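Local coordinates for protein carbonic anhydrase (Porphyridium purpureum, PDB 1DDZ) that probably catalyses the reversible hydration of carbon dioxide to hydrogencarbonate as a zinc-dependent beta-class carbonic anhydrase, at residues A99-L113 / N183-V197. Sequence-based numbering, arbitrary orientation.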
ATOM      1  N   ALA A  99      -1.845  -9.560 -12.207  1.00  9.75           N
ATOM      2  CA  ALA A  99      -1.044 -10.761 -11.978  1.00  8.19           C
ATOM      3  C   ALA A  99      -1.299 -11.502 -10.681  1.00  9.80           C
ATOM      4  O   ALA A  99      -0.376 -12.082 -10.111  1.00 10.05           O
ATOM      5  CB  ALA A  99       0.447 -10.442 -12.114  1.00  8.06           C
ATOM      6  N   ASN A 100      -2.546 -11.475 -10.199  1.00 13.79           N
ATOM      7  CA  ASN A 100      -2.943 -12.197  -8.977  1.00 10.97           C
ATOM      8  C   ASN A 100      -1.929 -12.157  -7.824  1.00  9.37           C
ATOM      9  O   ASN A 100      -1.612 -13.175  -7.210  1.00  7.00           O
ATOM     10  CB  ASN A 100      -3.355 -13.662  -9.307  1.00  7.57           C
ATOM     11  CG  ASN A 100      -2.353 -14.388 -10.232  1.00  9.66           C
ATOM     12  OD1 ASN A 100      -2.465 -14.328 -11.453  1.00  7.80           O
ATOM     13  ND2 ASN A 100      -1.393 -15.070  -9.648  1.00  7.00           N
ATOM     14  N   GLN A 101      -1.493 -10.953  -7.488  1.00  7.15           N
ATOM     15  CA  GLN A 101      -0.517 -10.752  -6.447  1.00  8.98           C
ATOM     16  C   GLN A 101      -1.082 -10.781  -5.050  1.00 13.72           C
ATOM     17  O   GLN A 101      -2.199 -10.324  -4.801  1.00 14.38           O
ATOM     18  CB  GLN A 101       0.199  -9.419  -6.656  1.00  7.00           C
ATOM     19  CG  GLN A 101       1.042  -9.358  -7.899  1.00 11.45           C
ATOM     20  CD  GLN A 101       2.190 -10.356  -7.866  1.00 11.77           C
ATOM     21  OE1 GLN A 101       2.179 -11.364  -8.580  1.00 17.84           O
ATOM     22  NE2 GLN A 101       3.155 -10.112  -7.001  1.00 14.43           N
ATOM     23  N   CYS A 102      -0.260 -11.279  -4.139  1.00  7.87           N
ATOM     24  CA  CYS A 102      -0.586 -11.348  -2.749  1.00  8.73           C
ATOM     25  C   CYS A 102       0.607 -10.735  -2.024  1.00  9.06           C
ATOM     26  O   CYS A 102       1.312 -11.404  -1.270  1.00 10.10           O
ATOM     27  CB  CYS A 102      -0.847 -12.783  -2.307  1.00  8.42           C
ATOM     28  SG  CYS A 102      -2.347 -13.470  -3.018  1.00  8.23           S
ATOM     29  N   ILE A 103       0.804  -9.440  -2.252  1.00 10.49           N
ATOM     30  CA  ILE A 103       1.890  -8.677  -1.660  1.00  8.38           C
ATOM     31  C   ILE A 103       1.693  -8.567  -0.149  1.00 12.68           C
ATOM     32  O   ILE A 103       0.615  -8.201   0.313  1.00 16.69           O
ATOM     33  CB  ILE A 103       1.967  -7.289  -2.336  1.00  7.22           C
ATOM     34  CG1 ILE A 103       2.306  -7.478  -3.808  1.00  7.87           C
ATOM     35  CG2 ILE A 103       2.972  -6.371  -1.617  1.00  7.00           C
ATOM     36  CD1 ILE A 103       1.947  -6.322  -4.675  1.00 13.35           C
ATOM     37  N   HIS A 104       2.739  -8.861   0.615  1.00 10.41           N
ATOM     38  CA  HIS A 104       2.686  -8.834   2.071  1.00 11.93           C
ATOM     39  C   HIS A 104       1.982  -7.637   2.676  1.00 12.55           C
ATOM     40  O   HIS A 104       1.126  -7.792   3.525  1.00 16.17           O
ATOM     41  CB  HIS A 104       4.099  -8.894   2.684  1.00 14.70           C
ATOM     42  CG  HIS A 104       4.874 -10.123   2.324  1.00 18.27           C
ATOM     43  ND1 HIS A 104       6.097 -10.073   1.681  1.00 18.22           N
ATOM     44  CD2 HIS A 104       4.639 -11.431   2.571  1.00 14.92           C
ATOM     45  CE1 HIS A 104       6.582 -11.298   1.568  1.00 12.71           C
ATOM     46  NE2 HIS A 104       5.715 -12.137   2.101  1.00 19.14           N
ATOM     47  N   SER A 105       2.353  -6.438   2.242  1.00 13.58           N
ATOM     48  CA  SER A 105       1.801  -5.221   2.799  1.00  8.11           C
ATOM     49  C   SER A 105       0.737  -4.523   1.969  1.00  7.17           C
ATOM     50  O   SER A 105       0.396  -3.393   2.251  1.00 13.45           O
ATOM     51  CB  SER A 105       2.943  -4.265   3.177  1.00  7.68           C
ATOM     52  OG  SER A 105       3.912  -4.221   2.146  1.00 11.66           O
ATOM     53  N   ASP A 106       0.139  -5.237   1.021  1.00  9.70           N
ATOM     54  CA  ASP A 106      -0.926  -4.667   0.185  1.00 12.35           C
ATOM     55  C   ASP A 106      -2.218  -4.741   0.984  1.00 11.90           C
ATOM     56  O   ASP A 106      -2.752  -5.829   1.201  1.00 12.80           O
ATOM     57  CB  ASP A 106      -1.070  -5.450  -1.139  1.00  8.33           C
ATOM     58  CG  ASP A 106      -2.177  -4.909  -2.037  1.00  7.00           C
ATOM     59  OD1 ASP A 106      -2.508  -3.734  -1.949  1.00 11.40           O
ATOM     60  OD2 ASP A 106      -2.736  -5.661  -2.843  1.00  9.10           O
ATOM     61  N   ILE A 107      -2.730  -3.591   1.404  1.00 11.34           N
ATOM     62  CA  ILE A 107      -3.954  -3.524   2.190  1.00 11.77           C
ATOM     63  C   ILE A 107      -5.186  -3.897   1.378  1.00 11.31           C
ATOM     64  O   ILE A 107      -6.160  -4.339   1.954  1.00 14.88           O
ATOM     65  CB  ILE A 107      -4.159  -2.134   2.844  1.00 11.72           C
ATOM     66  CG1 ILE A 107      -5.309  -2.174   3.851  1.00  7.00           C
ATOM     67  CG2 ILE A 107      -4.411  -1.095   1.768  1.00  7.00           C
ATOM     68  CD1 ILE A 107      -4.896  -2.455   5.228  1.00  7.00           C
ATOM     69  N   SER A 108      -5.172  -3.722   0.059  1.00 11.19           N
ATOM     70  CA  SER A 108      -6.347  -4.105  -0.724  1.00  9.30           C
ATOM     71  C   SER A 108      -6.487  -5.625  -0.669  1.00 12.38           C
ATOM     72  O   SER A 108      -7.599  -6.165  -0.606  1.00 14.06           O
ATOM     73  CB  SER A 108      -6.246  -3.631  -2.173  1.00  7.20           C
ATOM     74  OG  SER A 108      -7.258  -4.238  -2.970  1.00  8.43           O
ATOM     75  N   PHE A 109      -5.347  -6.311  -0.677  1.00  9.71           N
ATOM     76  CA  PHE A 109      -5.312  -7.763  -0.605  1.00  8.98           C
ATOM     77  C   PHE A 109      -5.615  -8.210   0.832  1.00  8.14           C
ATOM     78  O   PHE A 109      -6.486  -9.056   1.050  1.00  9.62           O
ATOM     79  CB  PHE A 109      -3.938  -8.269  -1.119  1.00 12.30           C
ATOM     80  CG  PHE A 109      -3.487  -9.565  -0.511  1.00 11.51           C
ATOM     81  CD1 PHE A 109      -4.238 -10.734  -0.674  1.00 10.05           C
ATOM     82  CD2 PHE A 109      -2.348  -9.602   0.281  1.00  8.96           C
ATOM     83  CE1 PHE A 109      -3.860 -11.919  -0.041  1.00  7.98           C
ATOM     84  CE2 PHE A 109      -1.962 -10.778   0.916  1.00  7.00           C
ATOM     85  CZ  PHE A 109      -2.718 -11.934   0.760  1.00 11.00           C
ATOM     86  N   LEU A 110      -4.921  -7.624   1.804  1.00  7.00           N
ATOM     87  CA  LEU A 110      -5.095  -7.953   3.203  1.00  7.03           C
ATOM     88  C   LEU A 110      -6.538  -7.739   3.736  1.00 11.94           C
ATOM     89  O   LEU A 110      -7.037  -8.550   4.526  1.00 13.60           O
ATOM     90  CB  LEU A 110      -4.099  -7.156   4.039  1.00  8.48           C
ATOM     91  CG  LEU A 110      -2.605  -7.429   3.850  1.00  9.35           C
ATOM     92  CD1 LEU A 110      -1.773  -6.435   4.648  1.00  7.00           C
ATOM     93  CD2 LEU A 110      -2.319  -8.832   4.286  1.00  7.00           C
ATOM     94  N   SER A 111      -7.199  -6.654   3.336  1.00 12.05           N
ATOM     95  CA  SER A 111      -8.575  -6.392   3.775  1.00 10.51           C
ATOM     96  C   SER A 111      -9.595  -7.392   3.163  1.00  7.72           C
ATOM     97  O   SER A 111     -10.523  -7.819   3.857  1.00  9.73           O
ATOM     98  CB  SER A 111      -8.957  -4.914   3.570  1.00  7.00           C
ATOM     99  OG  SER A 111      -8.949  -4.527   2.203  1.00 21.71           O
ATOM    100  N   VAL A 112      -9.397  -7.824   1.914  1.00  7.00           N
ATOM    101  CA  VAL A 112     -10.279  -8.829   1.314  1.00 10.39           C
ATOM    102  C   VAL A 112     -10.068 -10.185   2.033  1.00 13.46           C
ATOM    103  O   VAL A 112     -11.022 -10.911   2.356  1.00 13.43           O
ATOM    104  CB  VAL A 112     -10.031  -8.997  -0.197  1.00 12.50           C
ATOM    105  CG1 VAL A 112     -10.691 -10.281  -0.702  1.00 19.75           C
ATOM    106  CG2 VAL A 112     -10.634  -7.849  -0.946  1.00 16.85           C
ATOM    107  N   LEU A 113      -8.805 -10.517   2.296  1.00 16.08           N
ATOM    108  CA  LEU A 113      -8.430 -11.741   3.019  1.00 13.69           C
ATOM    109  C   LEU A 113      -9.073 -11.787   4.429  1.00 11.50           C
ATOM    110  O   LEU A 113      -9.697 -12.772   4.798  1.00 11.92           O
ATOM    111  CB  LEU A 113      -6.902 -11.792   3.199  1.00 11.43           C
ATOM    112  CG  LEU A 113      -6.107 -13.103   3.095  1.00 11.47           C
ATOM    113  CD1 LEU A 113      -4.831 -13.010   3.978  1.00  9.80           C
ATOM    114  CD2 LEU A 113      -6.929 -14.308   3.441  1.00  7.00           C
ATOM    115  N   ASN A 183       4.978 -17.790  -9.818  1.00  7.28           N
ATOM    116  CA  ASN A 183       4.313 -16.612  -9.260  1.00  8.91           C
ATOM    117  C   ASN A 183       3.150 -17.086  -8.355  1.00  7.00           C
ATOM    118  O   ASN A 183       3.069 -16.715  -7.190  1.00 12.10           O
ATOM    119  CB  ASN A 183       3.798 -15.687 -10.375  1.00  7.81           C
ATOM    120  CG  ASN A 183       3.181 -14.386  -9.828  1.00  9.09           C
ATOM    121  OD1 ASN A 183       3.782 -13.713  -8.995  1.00 13.63           O
ATOM    122  ND2 ASN A 183       1.976 -14.060 -10.271  1.00  7.00           N
ATOM    123  N   VAL A 184       2.301 -17.970  -8.862  1.00  7.00           N
ATOM    124  CA  VAL A 184       1.189 -18.489  -8.066  1.00  8.43           C
ATOM    125  C   VAL A 184       1.719 -19.101  -6.769  1.00 10.21           C
ATOM    126  O   VAL A 184       1.226 -18.769  -5.688  1.00  9.16           O
ATOM    127  CB  VAL A 184       0.363 -19.563  -8.837  1.00  8.02           C
ATOM    128  CG1 VAL A 184      -0.667 -20.193  -7.923  1.00  9.31           C
ATOM    129  CG2 VAL A 184      -0.328 -18.959 -10.011  1.00  7.00           C
ATOM    130  N   LEU A 185       2.761 -19.933  -6.862  1.00 11.85           N
ATOM    131  CA  LEU A 185       3.333 -20.586  -5.670  1.00 11.11           C
ATOM    132  C   LEU A 185       3.843 -19.585  -4.652  1.00 11.12           C
ATOM    133  O   LEU A 185       3.705 -19.774  -3.444  1.00 11.31           O
ATOM    134  CB  LEU A 185       4.485 -21.526  -6.034  1.00 15.27           C
ATOM    135  CG  LEU A 185       4.328 -23.023  -5.764  1.00 17.28           C
ATOM    136  CD1 LEU A 185       5.692 -23.686  -5.859  1.00 16.27           C
ATOM    137  CD2 LEU A 185       3.723 -23.268  -4.397  1.00 18.18           C
ATOM    138  N   GLU A 186       4.471 -18.533  -5.142  1.00  7.50           N
ATOM    139  CA  GLU A 186       4.973 -17.487  -4.256  1.00 11.84           C
ATOM    140  C   GLU A 186       3.794 -16.740  -3.569  1.00 11.03           C
ATOM    141  O   GLU A 186       3.833 -16.443  -2.383  1.00 13.81           O
ATOM    142  CB  GLU A 186       5.846 -16.533  -5.079  1.00 12.72           C
ATOM    143  CG  GLU A 186       7.123 -16.085  -4.375  1.00 28.86           C
ATOM    144  CD  GLU A 186       7.977 -17.251  -3.838  1.00 34.80           C
ATOM    145  OE1 GLU A 186       8.006 -17.387  -2.594  1.00 34.78           O
ATOM    146  OE2 GLU A 186       8.618 -18.000  -4.640  1.00 35.94           O
ATOM    147  N   GLN A 187       2.724 -16.473  -4.307  1.00 11.24           N
ATOM    148  CA  GLN A 187       1.567 -15.804  -3.719  1.00 11.13           C
ATOM    149  C   GLN A 187       0.917 -16.720  -2.655  1.00  7.98           C
ATOM    150  O   GLN A 187       0.551 -16.258  -1.583  1.00 13.52           O
ATOM    151  CB  GLN A 187       0.566 -15.362  -4.804  1.00  9.60           C
ATOM    152  CG  GLN A 187       1.155 -14.476  -5.930  1.00  7.00           C
ATOM    153  CD  GLN A 187       2.180 -13.455  -5.445  1.00  7.00           C
ATOM    154  OE1 GLN A 187       1.936 -12.714  -4.507  1.00  7.00           O
ATOM    155  NE2 GLN A 187       3.356 -13.449  -6.063  1.00 13.45           N
ATOM    156  N   VAL A 188       0.833 -18.019  -2.920  1.00  8.27           N
ATOM    157  CA  VAL A 188       0.287 -18.961  -1.945  1.00  7.00           C
ATOM    158  C   VAL A 188       1.117 -18.860  -0.677  1.00 10.83           C
ATOM    159  O   VAL A 188       0.586 -18.812   0.436  1.00  9.75           O
ATOM    160  CB  VAL A 188       0.316 -20.397  -2.481  1.00  7.68           C
ATOM    161  CG1 VAL A 188       0.085 -21.410  -1.348  1.00  7.00           C
ATOM    162  CG2 VAL A 188      -0.760 -20.552  -3.531  1.00  7.00           C
ATOM    163  N   HIS A 189       2.434 -18.795  -0.835  1.00 11.27           N
ATOM    164  CA  HIS A 189       3.306 -18.646   0.324  1.00 11.90           C
ATOM    165  C   HIS A 189       2.920 -17.386   1.117  1.00  8.31           C
ATOM    166  O   HIS A 189       2.853 -17.394   2.359  1.00  9.11           O
ATOM    167  CB  HIS A 189       4.776 -18.514  -0.112  1.00 13.81           C
ATOM    168  CG  HIS A 189       5.706 -18.187   1.027  1.00 20.77           C
ATOM    169  ND1 HIS A 189       6.018 -16.891   1.386  1.00 23.72           N
ATOM    170  CD2 HIS A 189       6.315 -18.987   1.933  1.00 16.79           C
ATOM    171  CE1 HIS A 189       6.770 -16.910   2.479  1.00 27.94           C
ATOM    172  NE2 HIS A 189       6.962 -18.172   2.822  1.00 22.77           N
ATOM    173  N   ASN A 190       2.745 -16.287   0.395  1.00  8.84           N
ATOM    174  CA  ASN A 190       2.395 -15.007   0.999  1.00  7.56           C
ATOM    175  C   ASN A 190       1.046 -15.067   1.722  1.00 10.55           C
ATOM    176  O   ASN A 190       0.905 -14.532   2.820  1.00  7.94           O
ATOM    177  CB  ASN A 190       2.420 -13.902  -0.058  1.00  9.09           C
ATOM    178  CG  ASN A 190       3.829 -13.589  -0.525  1.00 13.85           C
ATOM    179  OD1 ASN A 190       4.808 -14.097   0.043  1.00 14.08           O
ATOM    180  ND2 ASN A 190       3.951 -12.742  -1.529  1.00  7.83           N
ATOM    181  N   VAL A 191       0.064 -15.741   1.133  1.00  7.71           N
ATOM    182  CA  VAL A 191      -1.233 -15.853   1.793  1.00  9.39           C
ATOM    183  C   VAL A 191      -1.080 -16.575   3.138  1.00 12.24           C
ATOM    184  O   VAL A 191      -1.567 -16.096   4.156  1.00 12.22           O
ATOM    185  CB  VAL A 191      -2.236 -16.590   0.911  1.00  7.37           C
ATOM    186  CG1 VAL A 191      -3.493 -16.875   1.696  1.00 10.25           C
ATOM    187  CG2 VAL A 191      -2.550 -15.764  -0.324  1.00  7.00           C
ATOM    188  N   CYS A 192      -0.348 -17.695   3.147  1.00 15.09           N
ATOM    189  CA  CYS A 192      -0.131 -18.486   4.372  1.00  9.69           C
ATOM    190  C   CYS A 192       0.634 -17.743   5.427  1.00  9.87           C
ATOM    191  O   CYS A 192       0.452 -18.004   6.618  1.00  7.00           O
ATOM    192  CB  CYS A 192       0.629 -19.786   4.090  1.00  7.20           C
ATOM    193  SG  CYS A 192      -0.122 -20.832   2.867  1.00 11.57           S
ATOM    194  N   ALA A 193       1.524 -16.860   4.978  1.00 10.55           N
ATOM    195  CA  ALA A 193       2.369 -16.069   5.853  1.00  8.06           C
ATOM    196  C   ALA A 193       1.700 -14.834   6.464  1.00 10.46           C
ATOM    197  O   ALA A 193       2.258 -14.263   7.403  1.00  9.35           O
ATOM    198  CB  ALA A 193       3.662 -15.672   5.114  1.00 12.48           C
ATOM    199  N   THR A 194       0.525 -14.432   5.967  1.00  8.58           N
ATOM    200  CA  THR A 194      -0.170 -13.260   6.519  1.00  9.56           C
ATOM    201  C   THR A 194      -0.515 -13.483   7.981  1.00 10.76           C
ATOM    202  O   THR A 194      -0.731 -14.631   8.411  1.00 12.67           O
ATOM    203  CB  THR A 194      -1.513 -12.964   5.806  1.00  7.11           C
ATOM    204  OG1 THR A 194      -2.392 -14.079   5.978  1.00  7.00           O
ATOM    205  CG2 THR A 194      -1.301 -12.663   4.314  1.00  7.35           C
ATOM    206  N   SER A 195      -0.634 -12.392   8.734  1.00 12.07           N
ATOM    207  CA  SER A 195      -1.002 -12.482  10.149  1.00 10.50           C
ATOM    208  C   SER A 195      -2.393 -13.144  10.251  1.00 11.78           C
ATOM    209  O   SER A 195      -2.662 -13.959  11.115  1.00 10.95           O
ATOM    210  CB  SER A 195      -1.027 -11.077  10.767  1.00  9.63           C
ATOM    211  OG  SER A 195      -1.791 -10.176   9.976  1.00 11.14           O
ATOM    212  N   ILE A 196      -3.235 -12.856   9.266  1.00 13.01           N
ATOM    213  CA  ILE A 196      -4.599 -13.371   9.186  1.00 12.84           C
ATOM    214  C   ILE A 196      -4.641 -14.908   9.140  1.00 13.14           C
ATOM    215  O   ILE A 196      -5.288 -15.539   9.971  1.00 10.66           O
ATOM    216  CB  ILE A 196      -5.315 -12.766   7.952  1.00  8.45           C
ATOM    217  CG1 ILE A 196      -5.350 -11.239   8.077  1.00  7.00           C
ATOM    218  CG2 ILE A 196      -6.687 -13.374   7.784  1.00  7.00           C
ATOM    219  CD1 ILE A 196      -5.366 -10.521   6.769  1.00  7.00           C
ATOM    220  N   VAL A 197      -3.931 -15.508   8.185  1.00 13.49           N
ATOM    221  CA  VAL A 197      -3.907 -16.959   8.084  1.00 11.72           C
ATOM    222  C   VAL A 197      -3.089 -17.597   9.227  1.00 15.12           C
ATOM    223  O   VAL A 197      -3.442 -18.685   9.705  1.00 14.99           O
ATOM    224  CB  VAL A 197      -3.425 -17.411   6.717  1.00 11.65           C
ATOM    225  CG1 VAL A 197      -3.368 -18.924   6.647  1.00  9.91           C
ATOM    226  CG2 VAL A 197      -4.349 -16.881   5.644  1.00  7.00           C
TER
HETATM  227  O   HOH W   1       0.639 -16.161 -11.705  1.00  9.51           O
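Cys102 is the knob at the middle of this contact: its side chain drops onto helix 172-193 between Gln187 and Val191, with SG 3.5 Å from Val191 CG2 and 3.9 Å from Gln187 CB. Gln187 folds back on itself, its chain bent at chi2 (-39°), which brings OE1 up to take the N-H of Cys102 at 2.6 Å from N; the donor stands above the amide carbonyl plane. One turn on, Asn190 ND2 gives a bond of 3.0 Å to Cys102 O, again from above the carbonyl plane. Between them, the two helix side chains hold the N-H and the C=O of Cys102 in a buried, irregular loop.

Toward the zinc end, Asn183 reaches up with its CG anti to the backbone N (chi1 -176°) and donates from ND2 to Ala99 O, which lies almost exactly in its amide plane. A water accepts from both Asn183 ND2 and Asn100 ND2, tying the two amides together. Asn183 OD1 in turn receives Gln187 NE2, so one amide steadies the next.

At the other end the surface turns apolar. Phe109 CZ rests against two methyls, Val191 CG2 and Thr194 CG2, while Cys102 CA sits over the centre of one ring face. Leu113 CD1 pushes into the hollow where the helix breaks, bordered by Thr194, Ile196 and Val197, and comes within 3.3 Å of Thr194 OG1. That hydroxyl is already engaged, donating to Val191 O and capping helix 195-202 through Val197 N. Ile196 CD1 wedges against Leu110 O, at 3.4 Å, and Leu113 CD1.

Nearby, His104 meets His154 of the second subunit edge-to-face. The loop between strand 92-97 and helix 107-119 packs against helix 172-193, as part of the beta-carbonic anhydrase alpha/beta fold, and starts beside the Cys74-Asp76-His130-Cys133 zinc site.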